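Local coordinates for GGDEF and EAL domain-containing protein (Vibrio cholerae O1 str. 2010EL-1786, PDB 6PWK) that binds the second messenger c-di-GMP and, as a LapD-type receptor, probably controls large adhesins in biofilm formation, at residues N233-A238 with H246-Y251; G308-E313 with L343-E348. All coordinates share one frame; numbering follows the deposited sequence.

Interaction 1. Residues N233-A238 with H246-Y251. With C2E (9,9'-[(2R,3R,3aS,5S,7aR,9R,10R,10aS,12S,14aR)-3,5,10,12-tetrahydroxy-5,12-dioxidooctahydro-2H,7H-difuro[3,2-d:3',2'-j][1,3,7,9,2,8]tetraoxadiphosphacyclododecine-2,9-diyl]bis(2-amino-1,9-dihydro-6H-purin-6-one)), chain C.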
loop_
_atom_site.group_PDB
_atom_site.type_symbol
_atom_site.label_atom_id
_atom_site.label_comp_id
_atom_site.label_asym_id
_atom_site.label_seq_id
_atom_site.Cartn_x
_atom_site.Cartn_y
_atom_site.Cartn_z
ATOM N N ASN A 233 23.445 -2.166 6.265
ATOM C CA ASN A 233 22.725 -3.435 6.306
ATOM C C ASN A 233 22.265 -3.816 7.706
ATOM O O ASN A 233 21.538 -4.805 7.852
ATOM C CB ASN A 233 23.586 -4.560 5.727
ATOM C CG ASN A 233 23.533 -4.612 4.212
ATOM O OD1 ASN A 233 22.625 -4.058 3.593
ATOM N ND2 ASN A 233 24.502 -5.291 3.607
ATOM N N GLN A 234 22.662 -3.066 8.735
ATOM C CA GLN A 234 22.197 -3.362 10.084
ATOM C C GLN A 234 20.825 -2.761 10.360
ATOM O O GLN A 234 20.067 -3.313 11.166
ATOM C CB GLN A 234 23.209 -2.855 11.114
ATOM C CG GLN A 234 24.561 -3.554 11.065
ATOM C CD GLN A 234 25.551 -2.989 12.068
ATOM O OE1 GLN A 234 26.424 -2.195 11.717
ATOM N NE2 GLN A 234 25.422 -3.399 13.325
ATOM N N PHE A 235 20.481 -1.648 9.704
ATOM C CA PHE A 235 19.243 -0.940 10.005
ATOM C C PHE A 235 18.334 -0.693 8.809
ATOM O O PHE A 235 17.203 -0.240 9.015
ATOM C CB PHE A 235 19.546 0.416 10.667
ATOM C CG PHE A 235 20.374 1.341 9.817
ATOM C CD1 PHE A 235 19.779 2.145 8.856
ATOM C CD2 PHE A 235 21.745 1.418 9.989
ATOM C CE1 PHE A 235 20.537 2.998 8.077
ATOM C CE2 PHE A 235 22.509 2.272 9.213
ATOM C CZ PHE A 235 21.904 3.062 8.257
ATOM N N LEU A 236 18.781 -0.955 7.577
ATOM C CA LEU A 236 17.964 -0.613 6.415
ATOM C C LEU A 236 16.672 -1.420 6.368
ATOM O O LEU A 236 15.666 -0.944 5.829
ATOM C CB LEU A 236 18.760 -0.815 5.128
ATOM C CG LEU A 236 19.504 0.421 4.619
ATOM C CD1 LEU A 236 20.298 0.087 3.369
ATOM C CD2 LEU A 236 18.527 1.555 4.351
ATOM N N PHE A 237 16.676 -2.636 6.916
ATOM C CA PHE A 237 15.454 -3.433 6.939
ATOM C C PHE A 237 14.387 -2.769 7.800
ATOM O O PHE A 237 13.196 -2.813 7.471
ATOM C CB PHE A 237 15.755 -4.841 7.451
ATOM C CG PHE A 237 15.860 -4.929 8.947
ATOM C CD1 PHE A 237 16.977 -4.442 9.606
ATOM C CD2 PHE A 237 14.837 -5.490 9.695
ATOM C CE1 PHE A 237 17.075 -4.518 10.984
ATOM C CE2 PHE A 237 14.929 -5.569 11.072
ATOM C CZ PHE A 237 16.048 -5.083 11.718
ATOM N N ALA A 238 14.798 -2.142 8.904
ATOM C CA ALA A 238 13.837 -1.496 9.790
ATOM C C ALA A 238 13.240 -0.253 9.142
ATOM O O ALA A 238 12.045 0.020 9.296
ATOM C CB ALA A 238 14.501 -1.145 11.118
ATOM N N HIS A 246 13.194 6.737 3.094
ATOM C CA HIS A 246 13.367 7.958 2.314
ATOM C C HIS A 246 13.913 9.097 3.166
ATOM O O HIS A 246 14.575 9.996 2.638
ATOM C CB HIS A 246 12.048 8.360 1.652
ATOM C CG HIS A 246 10.966 8.716 2.621
ATOM N ND1 HIS A 246 10.171 7.768 3.230
ATOM C CD2 HIS A 246 10.540 9.915 3.082
ATOM C CE1 HIS A 246 9.306 8.368 4.027
ATOM N NE2 HIS A 246 9.509 9.672 3.956
ATOM N N ILE A 247 13.653 9.080 4.476
ATOM C CA ILE A 247 14.299 10.041 5.365
ATOM C C ILE A 247 15.808 9.845 5.337
ATOM O O ILE A 247 16.580 10.811 5.285
ATOM C CB ILE A 247 13.747 9.914 6.798
ATOM C CG1 ILE A 247 12.304 10.415 6.874
ATOM C CG2 ILE A 247 14.631 10.667 7.784
ATOM C CD1 ILE A 247 11.273 9.322 6.735
ATOM N N PHE A 248 16.250 8.587 5.359
ATOM C CA PHE A 248 17.675 8.290 5.326
ATOM C C PHE A 248 18.282 8.628 3.969
ATOM O O PHE A 248 19.380 9.193 3.900
ATOM C CB PHE A 248 17.893 6.818 5.675
ATOM C CG PHE A 248 19.275 6.319 5.385
ATOM C CD1 PHE A 248 20.328 6.622 6.231
ATOM C CD2 PHE A 248 19.519 5.526 4.276
ATOM C CE1 PHE A 248 21.599 6.156 5.967
ATOM C CE2 PHE A 248 20.789 5.057 4.009
ATOM C CZ PHE A 248 21.829 5.373 4.856
ATOM N N ASP A 249 17.582 8.299 2.880
ATOM C CA ASP A 249 18.116 8.580 1.551
ATOM C C ASP A 249 18.174 10.077 1.277
ATOM O O ASP A 249 19.118 10.559 0.640
ATOM C CB ASP A 249 17.282 7.871 0.485
ATOM C CG ASP A 249 17.659 6.410 0.328
ATOM O OD1 ASP A 249 18.796 6.050 0.696
ATOM O OD2 ASP A 249 16.824 5.626 -0.170
ATOM N N GLN A 250 17.179 10.831 1.747
ATOM C CA GLN A 250 17.196 12.274 1.535
ATOM C C GLN A 250 18.344 12.932 2.290
ATOM O O GLN A 250 18.928 13.911 1.812
ATOM C CB GLN A 250 15.855 12.884 1.945
ATOM C CG GLN A 250 14.735 12.613 0.952
ATOM C CD GLN A 250 13.360 12.887 1.526
ATOM O OE1 GLN A 250 12.384 12.224 1.171
ATOM N NE2 GLN A 250 13.273 13.868 2.416
ATOM N N TYR A 251 18.685 12.409 3.469
ATOM C CA TYR A 251 19.820 12.947 4.213
ATOM C C TYR A 251 21.131 12.670 3.486
ATOM O O TYR A 251 21.981 13.559 3.357
ATOM C CB TYR A 251 19.852 12.361 5.624
ATOM C CG TYR A 251 21.084 12.749 6.410
ATOM C CD1 TYR A 251 21.166 13.981 7.048
ATOM C CD2 TYR A 251 22.167 11.884 6.513
ATOM C CE1 TYR A 251 22.292 14.341 7.766
ATOM C CE2 TYR A 251 23.296 12.236 7.227
ATOM C CZ TYR A 251 23.353 13.464 7.852
ATOM O OH TYR A 251 24.474 13.817 8.567
HETATM P P1 C2E C . 26.105 -2.448 -1.908
HETATM O O2P C2E C . 25.468 -1.619 -2.990
HETATM O O1P C2E C . 26.369 -3.783 -2.547
HETATM O "O5'" C2E C . 27.587 -1.882 -1.501
HETATM C "C5'" C2E C . 28.656 -2.768 -1.531
HETATM C "C4'" C2E C . 28.850 -3.280 -0.077
HETATM O "O4'" C2E C . 29.769 -4.199 -0.037
HETATM C "C3'" C2E C . 29.409 -2.167 0.829
HETATM O "O3'" C2E C . 29.252 -2.585 2.098
HETATM C "C2'" C2E C . 30.903 -2.243 0.481
HETATM O "O2'" C2E C . 31.710 -1.554 1.528
HETATM C "C1'" C2E C . 31.083 -3.527 0.614
HETATM N N9 C2E C . 32.181 -4.196 -0.037
HETATM C C8 C2E C . 32.539 -3.227 -0.914
HETATM N N7 C2E C . 33.583 -3.717 -1.631
HETATM C C5 C2E C . 33.847 -4.950 -1.213
HETATM C C6 C2E C . 34.876 -6.022 -1.614
HETATM O O6 C2E C . 35.675 -5.831 -2.467
HETATM N N1 C2E C . 34.883 -7.286 -0.943
HETATM C C2 C2E C . 33.941 -7.587 0.104
HETATM N N2 C2E C . 33.903 -8.858 0.821
HETATM N N3 C2E C . 32.981 -6.554 0.454
HETATM C C4 C2E C . 32.966 -5.237 -0.233
HETATM P P11 C2E C . 28.502 -1.458 3.057
HETATM O O21 C2E C . 29.244 -0.184 3.361
HETATM O O11 C2E C . 28.288 -2.123 4.394
HETATM O O5A C2E C . 27.044 -1.301 2.300
HETATM C C5A C2E C . 26.214 -2.412 2.502
HETATM C C4A C2E C . 24.891 -2.167 1.897
HETATM O O4A C2E C . 24.274 -1.227 2.561
HETATM C C3A C2E C . 25.058 -1.624 0.311
HETATM O O3A C2E C . 25.102 -2.791 -0.636
HETATM C C2A C2E C . 24.071 -0.934 0.090
HETATM O O2A C2E C . 22.951 -1.786 -0.448
HETATM C C1A C2E C . 23.676 -0.295 1.532
HETATM N N91 C2E C . 24.157 0.921 1.643
HETATM C C81 C2E C . 25.396 1.326 1.964
HETATM N N71 C2E C . 25.370 2.672 1.942
HETATM C C51 C2E C . 24.144 3.069 1.614
HETATM C C61 C2E C . 23.528 4.452 1.436
HETATM O O61 C2E C . 24.210 5.398 1.604
HETATM N N11 C2E C . 22.152 4.603 1.072
HETATM C C21 C2E C . 21.332 3.441 0.871
HETATM N N21 C2E C . 19.933 3.599 0.502
HETATM N N31 C2E C . 21.935 2.118 1.042
HETATM C C41 C2E C . 23.371 1.971 1.424
#
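A chi1 of 60° sets Phe235 CG between the backbone N and the carbonyl carbon, while in Phe248, at 167°, CG is anti to the backbone N. Both CB atoms head for the opposite helix, so the two side chains run into each other between the helices. The result is a T-shaped pair: the edge of Phe235 points at one face of Phe248, with centroids 5.4 Å apart and planes at 78°. Phe235 CZ comes to 3.9 Å from Phe248 CE1. Leu236 completes the apolar patch, its CD2 reaching Phe248 CD2 at 4.1 Å. Helices 232-241 and 245-261, consecutive in the chain, belong to the EAL domain, a TIM-barrel-like fold, and here they line its c-di-GMP pocket. The edge of the Phe248 ring is turned to one guanine, CE2 standing above its rim 3.3 Å from N11 of C2E. On that same side of the base, Leu236 CD1 lies 3.5 Å from N31, just outside the rim. The guanine's exocyclic amine is read by Asp249: N21 donates a nearly straight hydrogen bond of 2.7 Å to OD1. The other carboxylate oxygen, OD2, accepts hydrogen bonds from Ser277 OG and Ala274 N, which fix the rotation of the group. Asn233 lies along the sugar, its OD1 3.4 Å from C4A of C2E. The Phe235 ring also meets that of Phe223, and its side chain touches Trp187.

Interaction 2. Residues G308-E313 with L343-E348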
loop_
_atom_site.group_PDB
_atom_site.type_symbol
_atom_site.label_atom_id
_atom_site.label_comp_id
_atom_site.label_asym_id
_atom_site.label_seq_id
_atom_site.Cartn_x
_atom_site.Cartn_y
_atom_site.Cartn_z
ATOM N N GLY A 308 15.721 -5.149 -7.852
ATOM C CA GLY A 308 14.388 -5.467 -7.369
ATOM C C GLY A 308 13.375 -4.371 -7.638
ATOM O O GLY A 308 12.184 -4.649 -7.795
ATOM N N CYS A 309 13.826 -3.115 -7.692
ATOM C CA CYS A 309 12.921 -2.018 -8.023
ATOM C C CYS A 309 12.369 -2.167 -9.433
ATOM O O CYS A 309 11.162 -2.038 -9.657
ATOM C CB CYS A 309 13.638 -0.677 -7.884
ATOM S SG CYS A 309 13.781 -0.056 -6.212
ATOM N N PHE A 310 13.247 -2.435 -10.400
ATOM C CA PHE A 310 12.829 -2.442 -11.798
ATOM C C PHE A 310 11.853 -3.573 -12.098
ATOM O O PHE A 310 10.970 -3.417 -12.948
ATOM C CB PHE A 310 14.050 -2.544 -12.710
ATOM C CG PHE A 310 14.938 -1.332 -12.680
ATOM C CD1 PHE A 310 14.681 -0.245 -13.500
ATOM C CD2 PHE A 310 16.039 -1.284 -11.840
ATOM C CE1 PHE A 310 15.498 0.869 -13.477
ATOM C CE2 PHE A 310 16.860 -0.174 -11.814
ATOM C CZ PHE A 310 16.590 0.904 -12.632
ATOM N N VAL A 311 11.986 -4.711 -11.418
ATOM C CA VAL A 311 11.133 -5.853 -11.734
ATOM C C VAL A 311 9.896 -5.916 -10.838
ATOM O O VAL A 311 8.874 -6.474 -11.244
ATOM C CB VAL A 311 11.941 -7.164 -11.662
ATOM C CG1 VAL A 311 13.410 -6.909 -11.976
ATOM C CG2 VAL A 311 11.781 -7.848 -10.308
ATOM N N ASN A 312 9.958 -5.350 -9.632
ATOM C CA ASN A 312 8.826 -5.388 -8.715
ATOM C C ASN A 312 8.045 -4.084 -8.670
ATOM O O ASN A 312 6.823 -4.116 -8.495
ATOM C CB ASN A 312 9.297 -5.738 -7.298
ATOM C CG ASN A 312 9.969 -7.097 -7.224
ATOM O OD1 ASN A 312 9.523 -8.059 -7.850
ATOM N ND2 ASN A 312 11.049 -7.180 -6.456
ATOM N N GLU A 313 8.712 -2.942 -8.822
ATOM C CA GLU A 313 8.055 -1.633 -8.821
ATOM C C GLU A 313 8.468 -0.843 -10.057
ATOM O O GLU A 313 9.093 0.216 -9.952
ATOM C CB GLU A 313 8.394 -0.862 -7.546
ATOM C CG GLU A 313 8.059 -1.591 -6.252
ATOM C CD GLU A 313 6.565 -1.678 -5.995
ATOM O OE1 GLU A 313 5.796 -0.986 -6.693
ATOM O OE2 GLU A 313 6.161 -2.441 -5.091
ATOM N N LEU A 343 14.957 -10.061 -16.845
ATOM C CA LEU A 343 15.855 -8.920 -16.945
ATOM C C LEU A 343 15.693 -8.214 -18.282
ATOM O O LEU A 343 16.671 -7.784 -18.899
ATOM C CB LEU A 343 17.304 -9.351 -16.741
ATOM N N ASP A 344 14.455 -8.084 -18.753
ATOM C CA ASP A 344 14.172 -7.329 -19.966
ATOM C C ASP A 344 13.837 -5.871 -19.682
ATOM O O ASP A 344 13.618 -5.106 -20.625
ATOM C CB ASP A 344 13.029 -7.984 -20.747
ATOM C CG ASP A 344 11.726 -8.000 -19.972
ATOM O OD1 ASP A 344 11.770 -7.936 -18.725
ATOM O OD2 ASP A 344 10.657 -8.085 -20.612
ATOM N N TYR A 345 13.790 -5.475 -18.408
ATOM C CA TYR A 345 13.573 -4.077 -18.054
ATOM C C TYR A 345 14.672 -3.177 -18.596
ATOM O O TYR A 345 14.450 -1.973 -18.765
ATOM C CB TYR A 345 13.485 -3.935 -16.536
ATOM C CG TYR A 345 14.758 -4.335 -15.818
ATOM C CD1 TYR A 345 15.764 -3.405 -15.566
ATOM C CD2 TYR A 345 14.958 -5.642 -15.394
ATOM C CE1 TYR A 345 16.925 -3.766 -14.914
ATOM C CE2 TYR A 345 16.118 -6.012 -14.740
ATOM C CZ TYR A 345 17.097 -5.068 -14.503
ATOM O OH TYR A 345 18.255 -5.426 -13.853
ATOM N N ILE A 346 15.856 -3.736 -18.854
ATOM C CA ILE A 346 16.974 -2.952 -19.371
ATOM C C ILE A 346 16.601 -2.292 -20.688
ATOM O O ILE A 346 16.946 -1.131 -20.939
ATOM C CB ILE A 346 18.211 -3.851 -19.535
ATOM C CG1 ILE A 346 18.539 -4.555 -18.223
ATOM C CG2 ILE A 346 19.394 -3.046 -20.018
ATOM C CD1 ILE A 346 19.315 -5.816 -18.434
ATOM N N ASN A 347 15.901 -3.025 -21.557
ATOM C CA ASN A 347 15.547 -2.490 -22.865
ATOM C C ASN A 347 14.620 -1.288 -22.736
ATOM O O ASN A 347 14.717 -0.331 -23.514
ATOM C CB ASN A 347 14.901 -3.584 -23.714
ATOM C CG ASN A 347 14.843 -3.224 -25.184
ATOM O OD1 ASN A 347 15.688 -2.485 -25.688
ATOM N ND2 ASN A 347 13.841 -3.750 -25.883
ATOM N N GLU A 348 13.718 -1.313 -21.753
ATOM C CA GLU A 348 12.784 -0.204 -21.587
ATOM C C GLU A 348 13.427 0.971 -20.859
ATOM O O GLU A 348 13.239 2.126 -21.256
ATOM C CB GLU A 348 11.534 -0.671 -20.838
ATOM C CG GLU A 348 10.465 0.407 -20.708
ATOM C CD GLU A 348 9.448 0.101 -19.626
ATOM O OE1 GLU A 348 8.293 0.564 -19.743
ATOM O OE2 GLU A 348 9.803 -0.598 -18.654
#
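The ring of Tyr345 is sandwiched: Phe310 CB lies over one face, nearer the ring's margin than its middle, and CG1 of Ile346 covers the opposite one. Val311 CG1 approaches the ring obliquely, 4.0 Å from Tyr345 CD2. In the TIM-barrel-like EAL fold this joins two short helices, 307-312 and 345-349, that follow the neighbouring parallel strands 301-305 and 330-336. Phe310 makes a CH-pi contact through its methylene, CB standing 3.8 Å from the Tyr345 centroid and 25° off the ring normal. Its own ring is nearly parallel to that of Tyr345, with planes at 16°, but the two are displaced so far that little of one faces the other, their centroids 5.2 Å apart. CB points at Tyr345 from the backbone; a chi1 of -67°, with CG anti to the carbonyl carbon, carries the rest of the ring away from segment 343-348, so the methylene and CG make the closest approach. The phenylalanine ring meets Phe349 edge-to-face, and Val333 of strand 330-336 touches both Phe310 and Tyr345. Glu348 OE1 forms a salt bridge with Arg285 NH2 of the second subunit. At the polar end of the tyrosine, OH is hydrogen-bonded to Glu307 OE1.

In the fold
Both contacts belong to the EAL domain, with centres 22 Å apart and nearest atoms about 9 Å apart, so they do not touch. Interaction 1 is part of the c-di-GMP pocket itself. Interaction 2 packs farther from the ligand: the Phe310 side chain is about 12 Å from a bound c-di-GMP. The magnesium ion is about 10 Å from the Leu236 side chain in interaction 1 and about 11 Å from that of Phe310 in interaction 2. Its ligands are Glu218, Asn272, Glu304 and Asp334. Glu304 and Asp334 sit on strands 301-305 and 330-336, the strands that precede the two helices joined in interaction 2.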